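Local coordinates for protein lysin (Bacillus phage PBC5, PDB 6ILU) that probably binds the bacterial cell wall, as the SH3b-type cell-wall-binding domain of a phage endolysin, at residues G97-F102 with G119-I124; H115-G120 with I130-V135; E29-P34 with A50-G55. One frame throughout, in Å; residues are numbered along the deposited sequence.

Interaction 1 of 3, residues G97-F102 with G119-I124; sequences GPSGNF and GGYVDI. With EDO (1,2-ethanediol), chain H.
Tyr121 turns one ring face to the turn at Pro98 and Ser99. The CA of Pro98 lies 4.0 Å from the ring centroid and 21° off the ring normal, a CH-pi contact, while Pro98 CB reaches Tyr121 CD2 at 4.1 Å. A type II turn from Gly97 to Gly100, with a weak closing bond from Gly100 N to Gly97 O, lays this stretch of backbone on the ring. Tyr121 keeps CG anti to its carbonyl carbon (chi1 -72°), which sets the ring face against the turn.

Among polar groups, the amide N-H of Ser99 is directed onto that same face beside the CH-pi contact, its N 3.3 Å from Tyr121 CZ. Other polar links run through water. One water lies 2.7 Å from Ser99 OG and donates to Gly119 O; a second, with longer bonds, lies between Ser99 OG and Tyr121 OH, 3.1 Å from the latter. At the far end of strand 121-123, Asp123 OD2 accepts from an ethanediol, probably a crystallisation additive, whose O1 is 2.6 Å away.

The loop between strands 92-95 and 102-106 thus rests a C-H and an N-H on one aromatic face, and water mediates the polar links at the ring's outer edge.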
# COMPACT_ATOMS: atom_id res chain seq x y z
N GLY A 97 -14.05 -2.34 -5.63
CA GLY A 97 -12.81 -2.72 -6.29
C GLY A 97 -12.60 -1.72 -7.39
O GLY A 97 -13.45 -0.88 -7.64
N PRO A 98 -11.47 -1.82 -8.08
CA PRO A 98 -11.27 -1.01 -9.29
C PRO A 98 -12.42 -1.21 -10.28
O PRO A 98 -12.73 -2.36 -10.64
CB PRO A 98 -9.96 -1.57 -9.88
CG PRO A 98 -9.35 -2.32 -8.79
CD PRO A 98 -10.41 -2.81 -7.87
N SER A 99 -13.06 -0.12 -10.69
CA SER A 99 -14.21 -0.17 -11.62
C SER A 99 -15.32 -1.05 -11.06
O SER A 99 -16.06 -1.70 -11.80
CB SER A 99 -13.79 -0.66 -13.01
OG SER A 99 -12.81 0.21 -13.56
N GLY A 100 -15.45 -1.05 -9.74
CA GLY A 100 -16.39 -1.98 -9.11
C GLY A 100 -17.75 -1.38 -8.77
O GLY A 100 -18.18 -0.36 -9.36
N ASN A 101 -18.46 -2.05 -7.86
CA ASN A 101 -19.78 -1.59 -7.46
C ASN A 101 -19.67 -0.39 -6.53
O ASN A 101 -18.86 -0.39 -5.60
CB ASN A 101 -20.54 -2.70 -6.73
CG ASN A 101 -20.74 -3.90 -7.58
OD1 ASN A 101 -21.20 -3.77 -8.71
ND2 ASN A 101 -20.31 -5.08 -7.09
N PHE A 102 -20.52 0.62 -6.74
CA PHE A 102 -20.54 1.75 -5.84
C PHE A 102 -20.92 1.34 -4.42
O PHE A 102 -21.91 0.63 -4.22
CB PHE A 102 -21.52 2.77 -6.38
CG PHE A 102 -21.83 3.91 -5.42
CD1 PHE A 102 -20.83 4.80 -5.04
CD2 PHE A 102 -23.07 4.04 -4.89
CE1 PHE A 102 -21.10 5.87 -4.17
CE2 PHE A 102 -23.37 5.09 -4.02
CZ PHE A 102 -22.36 6.00 -3.65
N GLY A 119 -5.40 -0.20 -11.64
CA GLY A 119 -6.34 0.25 -12.66
C GLY A 119 -6.87 1.66 -12.50
O GLY A 119 -7.99 1.95 -12.96
N GLY A 120 -6.06 2.55 -11.92
CA GLY A 120 -6.48 3.93 -11.74
C GLY A 120 -7.32 4.17 -10.50
O GLY A 120 -7.97 5.24 -10.38
N TYR A 121 -7.33 3.20 -9.59
CA TYR A 121 -8.06 3.33 -8.33
C TYR A 121 -7.12 3.04 -7.19
O TYR A 121 -6.24 2.19 -7.33
CB TYR A 121 -9.21 2.32 -8.22
CG TYR A 121 -10.40 2.64 -9.13
CD1 TYR A 121 -11.60 3.02 -8.57
CD2 TYR A 121 -10.30 2.47 -10.51
CE1 TYR A 121 -12.69 3.31 -9.41
CE2 TYR A 121 -11.39 2.79 -11.34
CZ TYR A 121 -12.57 3.18 -10.75
OH TYR A 121 -13.68 3.46 -11.51
N VAL A 122 -7.38 3.68 -6.05
CA VAL A 122 -6.59 3.42 -4.84
C VAL A 122 -7.50 2.97 -3.71
O VAL A 122 -8.61 3.48 -3.54
CB VAL A 122 -5.76 4.69 -4.45
CG1 VAL A 122 -6.66 5.99 -4.23
CG2 VAL A 122 -4.88 4.42 -3.20
N ASP A 123 -7.04 1.93 -2.99
CA ASP A 123 -7.75 1.40 -1.84
C ASP A 123 -7.31 2.21 -0.64
O ASP A 123 -6.12 2.21 -0.29
CB ASP A 123 -7.43 -0.11 -1.70
CG ASP A 123 -8.18 -0.79 -0.57
OD1 ASP A 123 -8.99 -0.14 0.12
OD2 ASP A 123 -7.91 -2.00 -0.34
N ILE A 124 -8.26 2.88 0.03
CA ILE A 124 -7.91 3.64 1.22
C ILE A 124 -8.07 2.83 2.52
O ILE A 124 -8.00 3.38 3.63
CB ILE A 124 -8.77 4.94 1.35
CG1 ILE A 124 -10.26 4.58 1.28
CG2 ILE A 124 -8.35 5.88 0.24
CD1 ILE A 124 -11.24 5.74 1.78
C1 EDO H . -7.28 -3.43 2.52
O1 EDO H . -8.50 -2.84 2.05
C2 EDO H . -7.44 -3.96 3.94
O2 EDO H . -8.22 -3.08 4.76
O HOH W 1 -10.20 -0.28 -13.36
O HOH W 2 -13.74 3.06 -14.59

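Interaction 2 of 3, residues H115-G120 with I130-V135; sequences HNRVGG and IKEEHV. With SO4 (sulfate ion), chain C.
Arg117 and Glu132 meet in a two-pronged salt bridge. The guanidinium offers NE and NH2 side-on: Arg117 NE donates to Glu132 OE2 at 2.8 Å, and Arg117 NH2 to Glu132 OE1 at 2.9 Å, both bonds nearly straight. The carboxylate oxygens lie close to the guanidinium plane, but the two planes are 48° apart, so each oxygen is approached from above the carboxylate plane. A bend at chi3 of Arg117 (79°) turns its end to the acid, whose own chain reaches out extended. The other terminal nitrogen, Arg117 NH1, is taken by the backbone oxygens of Glu8 and Gly11, which ties the N-terminal stretch to the same side chain.

Glu132 N donates to Gly120 O at 2.8 Å, and Lys131 CA adds a CA-H...O contact to that oxygen. Gly120 belongs to the tight turn joining strands 116-118 and 121-123 of a three-stranded antiparallel sheet in this SH3b-type domain; the sheet's third strand, 129-131, runs into the 3-10 segment 132-134. One water bridges the two segments, accepting from Gly120 N and donating to Glu132 OE2, 2.9 Å from each. OE2 is thus held by this water and Arg117 NE, OE1 by Arg117 NH2.

Beyond the salt bridge, Lys131 and His134 hold a sulfate, probably from the crystallisation liquor. Lys131 NZ donates to sulfate O1 at 2.7 Å and more weakly to O3; His134 NE2 donates almost straight, in its ring plane, to sulfate O3 at 2.9 Å. His134 ND1 is paired with Tyr86 OH, and Tyr95 OH and Asn93 ND2 also hydrogen-bond the sulfate.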
# COMPACT_ATOMS: atom_id res chain seq x y z
N HIS A 115 -3.55 1.52 0.51
CA HIS A 115 -3.44 0.08 0.79
C HIS A 115 -3.15 -0.77 -0.45
O HIS A 115 -2.64 -1.90 -0.31
CB HIS A 115 -4.71 -0.45 1.45
CG HIS A 115 -4.83 -0.08 2.90
ND1 HIS A 115 -4.97 1.22 3.32
CD2 HIS A 115 -4.86 -0.86 4.01
CE1 HIS A 115 -5.07 1.24 4.65
NE2 HIS A 115 -4.99 -0.00 5.09
N ASN A 116 -3.46 -0.22 -1.64
CA ASN A 116 -3.17 -0.89 -2.91
C ASN A 116 -3.58 0.09 -3.99
O ASN A 116 -4.38 0.98 -3.73
CB ASN A 116 -3.92 -2.25 -3.05
CG ASN A 116 -3.10 -3.42 -2.55
OD1 ASN A 116 -1.93 -3.53 -2.91
ND2 ASN A 116 -3.71 -4.37 -1.82
N ARG A 117 -3.04 -0.08 -5.19
CA ARG A 117 -3.41 0.76 -6.33
C ARG A 117 -3.47 -0.12 -7.55
O ARG A 117 -2.47 -0.80 -7.91
CB ARG A 117 -2.38 1.89 -6.60
CG ARG A 117 -2.32 2.97 -5.59
CD ARG A 117 -1.07 3.78 -5.89
NE ARG A 117 -1.24 4.72 -7.01
CZ ARG A 117 -0.33 5.63 -7.32
NH1 ARG A 117 0.84 5.72 -6.65
NH2 ARG A 117 -0.58 6.49 -8.31
N VAL A 118 -4.63 -0.10 -8.22
CA VAL A 118 -4.91 -0.97 -9.37
C VAL A 118 -5.79 -0.22 -10.36
O VAL A 118 -6.84 0.30 -9.96
CB VAL A 118 -5.69 -2.27 -8.96
CG1 VAL A 118 -5.94 -3.13 -10.14
CG2 VAL A 118 -4.93 -3.02 -7.86
N GLY A 119 -5.40 -0.20 -11.64
CA GLY A 119 -6.34 0.25 -12.66
C GLY A 119 -6.87 1.66 -12.50
O GLY A 119 -7.99 1.95 -12.96
N GLY A 120 -6.06 2.55 -11.92
CA GLY A 120 -6.48 3.93 -11.74
C GLY A 120 -7.32 4.17 -10.50
O GLY A 120 -7.97 5.24 -10.38
N ILE A 130 -11.15 4.30 -4.57
CA ILE A 130 -11.46 5.65 -5.13
C ILE A 130 -10.69 5.89 -6.41
O ILE A 130 -9.51 5.53 -6.52
CB ILE A 130 -11.09 6.73 -4.07
CG1 ILE A 130 -11.95 6.51 -2.82
CG2 ILE A 130 -11.21 8.19 -4.66
CD1 ILE A 130 -11.71 7.51 -1.63
N LYS A 131 -11.31 6.54 -7.37
CA LYS A 131 -10.60 6.90 -8.59
C LYS A 131 -9.46 7.84 -8.26
O LYS A 131 -9.66 8.84 -7.54
CB LYS A 131 -11.52 7.60 -9.59
CG LYS A 131 -12.56 6.69 -10.20
CD LYS A 131 -13.46 7.44 -11.17
CE LYS A 131 -14.69 6.63 -11.55
NZ LYS A 131 -15.61 7.49 -12.35
N GLU A 132 -8.28 7.59 -8.83
CA GLU A 132 -7.13 8.41 -8.45
C GLU A 132 -7.29 9.86 -8.89
O GLU A 132 -6.63 10.74 -8.33
CB GLU A 132 -5.83 7.84 -9.02
CG GLU A 132 -5.50 6.48 -8.35
CD GLU A 132 -4.11 5.94 -8.65
OE1 GLU A 132 -3.32 6.60 -9.37
OE2 GLU A 132 -3.83 4.82 -8.15
N GLU A 133 -8.14 10.11 -9.90
CA GLU A 133 -8.35 11.48 -10.37
C GLU A 133 -8.92 12.37 -9.26
O GLU A 133 -8.82 13.60 -9.35
CB GLU A 133 -9.26 11.53 -11.60
CG GLU A 133 -10.67 11.17 -11.33
CD GLU A 133 -11.47 10.93 -12.59
OE1 GLU A 133 -12.34 11.76 -12.89
OE2 GLU A 133 -11.23 9.91 -13.27
N HIS A 134 -9.54 11.78 -8.24
CA HIS A 134 -10.18 12.60 -7.21
C HIS A 134 -9.31 12.86 -5.98
O HIS A 134 -9.72 13.59 -5.07
CB HIS A 134 -11.48 11.93 -6.74
CG HIS A 134 -12.52 11.84 -7.82
ND1 HIS A 134 -12.90 12.92 -8.58
CD2 HIS A 134 -13.29 10.80 -8.22
CE1 HIS A 134 -13.84 12.55 -9.44
NE2 HIS A 134 -14.11 11.27 -9.22
N VAL A 135 -8.13 12.26 -5.95
CA VAL A 135 -7.28 12.36 -4.76
C VAL A 135 -5.85 12.66 -5.11
O VAL A 135 -5.42 12.45 -6.24
CB VAL A 135 -7.31 11.03 -3.95
CG1 VAL A 135 -8.71 10.81 -3.31
CG2 VAL A 135 -6.85 9.84 -4.82
S SO4 C . -16.82 8.89 -9.61
O1 SO4 C . -17.39 7.81 -10.39
O2 SO4 C . -15.94 8.42 -8.55
O3 SO4 C . -16.08 9.71 -10.59
O4 SO4 C . -17.91 9.65 -9.02
O HOH W 3 -3.81 2.68 -10.06

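Interaction 3 of 3, residues E29-P34 with A50-G55; sequences ERPSDP and AGYWGG
Pro31 and Tyr52 form the close part of this contact, with Pro31 CB 3.8 Å from Tyr52 CG at the root of the ring. The peptide from Pro31 C to Ser32 N passes over one face of the ring, displaced toward its rim, and Pro31 O lies on the same side near the rim, 3.7 Å from Tyr52 CE2. Tyr52 has CG anti to the backbone N (chi1 171°), which swings the ring out from the strand end to lie against the turn. Gly54 N lies over the opposite face, where the chain bends back after the strand.

The phenol end is the looser part, because little meets the hydroxyl there: the Ser32 methylene, CB, comes 3.6 Å from Tyr52 OH, and no hydrogen bond joins the two segments. Ser32 is exposed in the isolated chain.

Beyond the tyrosine, the loop is braced from within. Its type I turn, Arg30 to Asp33, is closed by Asp33 N donating to Arg30 O at 2.9 Å. Arg30 curls back to place NE and NH2 on the single acceptor Asp33 O, 2.7 Å from NE.

Met60 and Trp69, on the neighbouring strands 60-62 and 69-71, also touch both Pro31 and Tyr52. The arrangement is a beta-hairpin loop between strands 25-29 and 35-40, containing a type I turn, with its Pro-Ser backbone laid over a tyrosine of strand 46-52 in an SH3b-type fold.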
# COMPACT_ATOMS: atom_id res chain seq x y z
N GLU A 29 7.36 -15.82 -2.18
CA GLU A 29 6.20 -15.79 -3.08
C GLU A 29 4.99 -16.38 -2.34
O GLU A 29 5.14 -16.94 -1.24
CB GLU A 29 6.48 -16.55 -4.38
CG GLU A 29 6.82 -17.98 -4.19
CD GLU A 29 7.21 -18.66 -5.50
OE1 GLU A 29 6.33 -18.80 -6.37
OE2 GLU A 29 8.37 -19.05 -5.66
N ARG A 30 3.78 -16.19 -2.90
CA ARG A 30 2.54 -16.82 -2.37
C ARG A 30 2.18 -16.29 -0.97
O ARG A 30 2.26 -16.99 0.05
CB ARG A 30 2.65 -18.37 -2.34
CG ARG A 30 1.26 -19.02 -2.20
CD ARG A 30 1.27 -20.53 -2.36
NE ARG A 30 1.93 -21.13 -1.20
CZ ARG A 30 2.14 -22.44 -1.06
NH1 ARG A 30 1.73 -23.30 -2.00
NH2 ARG A 30 2.75 -22.90 0.04
N PRO A 31 1.70 -15.05 -0.90
CA PRO A 31 1.64 -14.41 0.43
C PRO A 31 0.62 -15.01 1.37
O PRO A 31 0.79 -14.87 2.58
CB PRO A 31 1.32 -12.93 0.09
CG PRO A 31 0.76 -12.99 -1.28
CD PRO A 31 1.49 -14.09 -2.00
N SER A 32 -0.39 -15.74 0.88
CA SER A 32 -1.26 -16.38 1.85
C SER A 32 -0.62 -17.61 2.54
O SER A 32 -1.12 -18.07 3.56
CB SER A 32 -2.58 -16.81 1.23
OG SER A 32 -2.37 -17.94 0.41
N ASP A 33 0.46 -18.15 1.98
CA ASP A 33 1.15 -19.32 2.59
C ASP A 33 2.58 -19.30 2.05
O ASP A 33 2.93 -20.08 1.13
CB ASP A 33 0.41 -20.62 2.23
CG ASP A 33 0.96 -21.86 2.95
OD1 ASP A 33 1.97 -21.77 3.71
OD2 ASP A 33 0.38 -22.96 2.73
N PRO A 34 3.41 -18.40 2.59
CA PRO A 34 4.64 -17.93 1.91
C PRO A 34 5.66 -19.03 1.66
O PRO A 34 5.89 -19.89 2.54
CB PRO A 34 5.16 -16.83 2.87
CG PRO A 34 3.84 -16.29 3.50
CD PRO A 34 3.10 -17.56 3.78
N ALA A 50 2.57 -3.18 -3.40
CA ALA A 50 1.30 -3.81 -3.07
C ALA A 50 1.33 -4.30 -1.65
O ALA A 50 2.41 -4.52 -1.08
CB ALA A 50 0.97 -5.00 -4.00
N GLY A 51 0.15 -4.52 -1.11
CA GLY A 51 -0.00 -5.03 0.25
C GLY A 51 -0.89 -6.27 0.20
O GLY A 51 -1.81 -6.39 -0.64
N TYR A 52 -0.56 -7.24 1.07
CA TYR A 52 -1.39 -8.40 1.34
C TYR A 52 -1.91 -8.16 2.73
O TYR A 52 -1.11 -8.11 3.70
CB TYR A 52 -0.60 -9.70 1.29
CG TYR A 52 -1.44 -10.84 1.77
CD1 TYR A 52 -2.58 -11.22 1.08
CD2 TYR A 52 -1.13 -11.50 2.97
CE1 TYR A 52 -3.40 -12.25 1.53
CE2 TYR A 52 -1.94 -12.55 3.43
CZ TYR A 52 -3.05 -12.94 2.69
OH TYR A 52 -3.85 -13.97 3.11
N TRP A 53 -3.23 -8.00 2.87
CA TRP A 53 -3.83 -7.60 4.15
C TRP A 53 -4.39 -8.83 4.83
O TRP A 53 -5.59 -9.05 4.90
CB TRP A 53 -4.88 -6.49 3.86
CG TRP A 53 -4.15 -5.36 3.23
CD1 TRP A 53 -4.15 -4.99 1.87
CD2 TRP A 53 -3.29 -4.42 3.88
NE1 TRP A 53 -3.31 -3.93 1.68
CE2 TRP A 53 -2.77 -3.55 2.89
CE3 TRP A 53 -2.87 -4.25 5.22
CZ2 TRP A 53 -1.88 -2.52 3.20
CZ3 TRP A 53 -2.01 -3.23 5.52
CH2 TRP A 53 -1.51 -2.37 4.52
N GLY A 54 -3.48 -9.64 5.37
CA GLY A 54 -3.88 -10.89 6.01
C GLY A 54 -4.26 -10.72 7.47
O GLY A 54 -4.81 -11.64 8.08
N GLY A 55 -3.97 -9.57 8.03
CA GLY A 55 -4.37 -9.28 9.38
C GLY A 55 -3.18 -9.48 10.27
O GLY A 55 -2.61 -10.59 10.36

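How the interactions relate
Along the chain, interaction 3 closes before the other two open. Interactions 1 and 2 overlap: they share Gly119 and Gly120, their centres are 6 Å apart, and both use the antiparallel sheet of strands 116-118, 121-123 and 129-131. Interaction 3, about 20 Å from interaction 1 and 21 Å from interaction 2 between centres, joins the 25-29/35-40 hairpin to strand 46-52. Interactions 1 and 3 each lay a Pro-Ser loop on a tyrosine ring, consistent with two related SH3b-type lobes, although Tyr52 precedes strand 60-62 whereas Tyr121 lies on the middle strand of its sheet. Probable hydrogen bonds from His115 O to Trp53 NE1 and Gly51 N to Asn116 OD1 tie the lobes together.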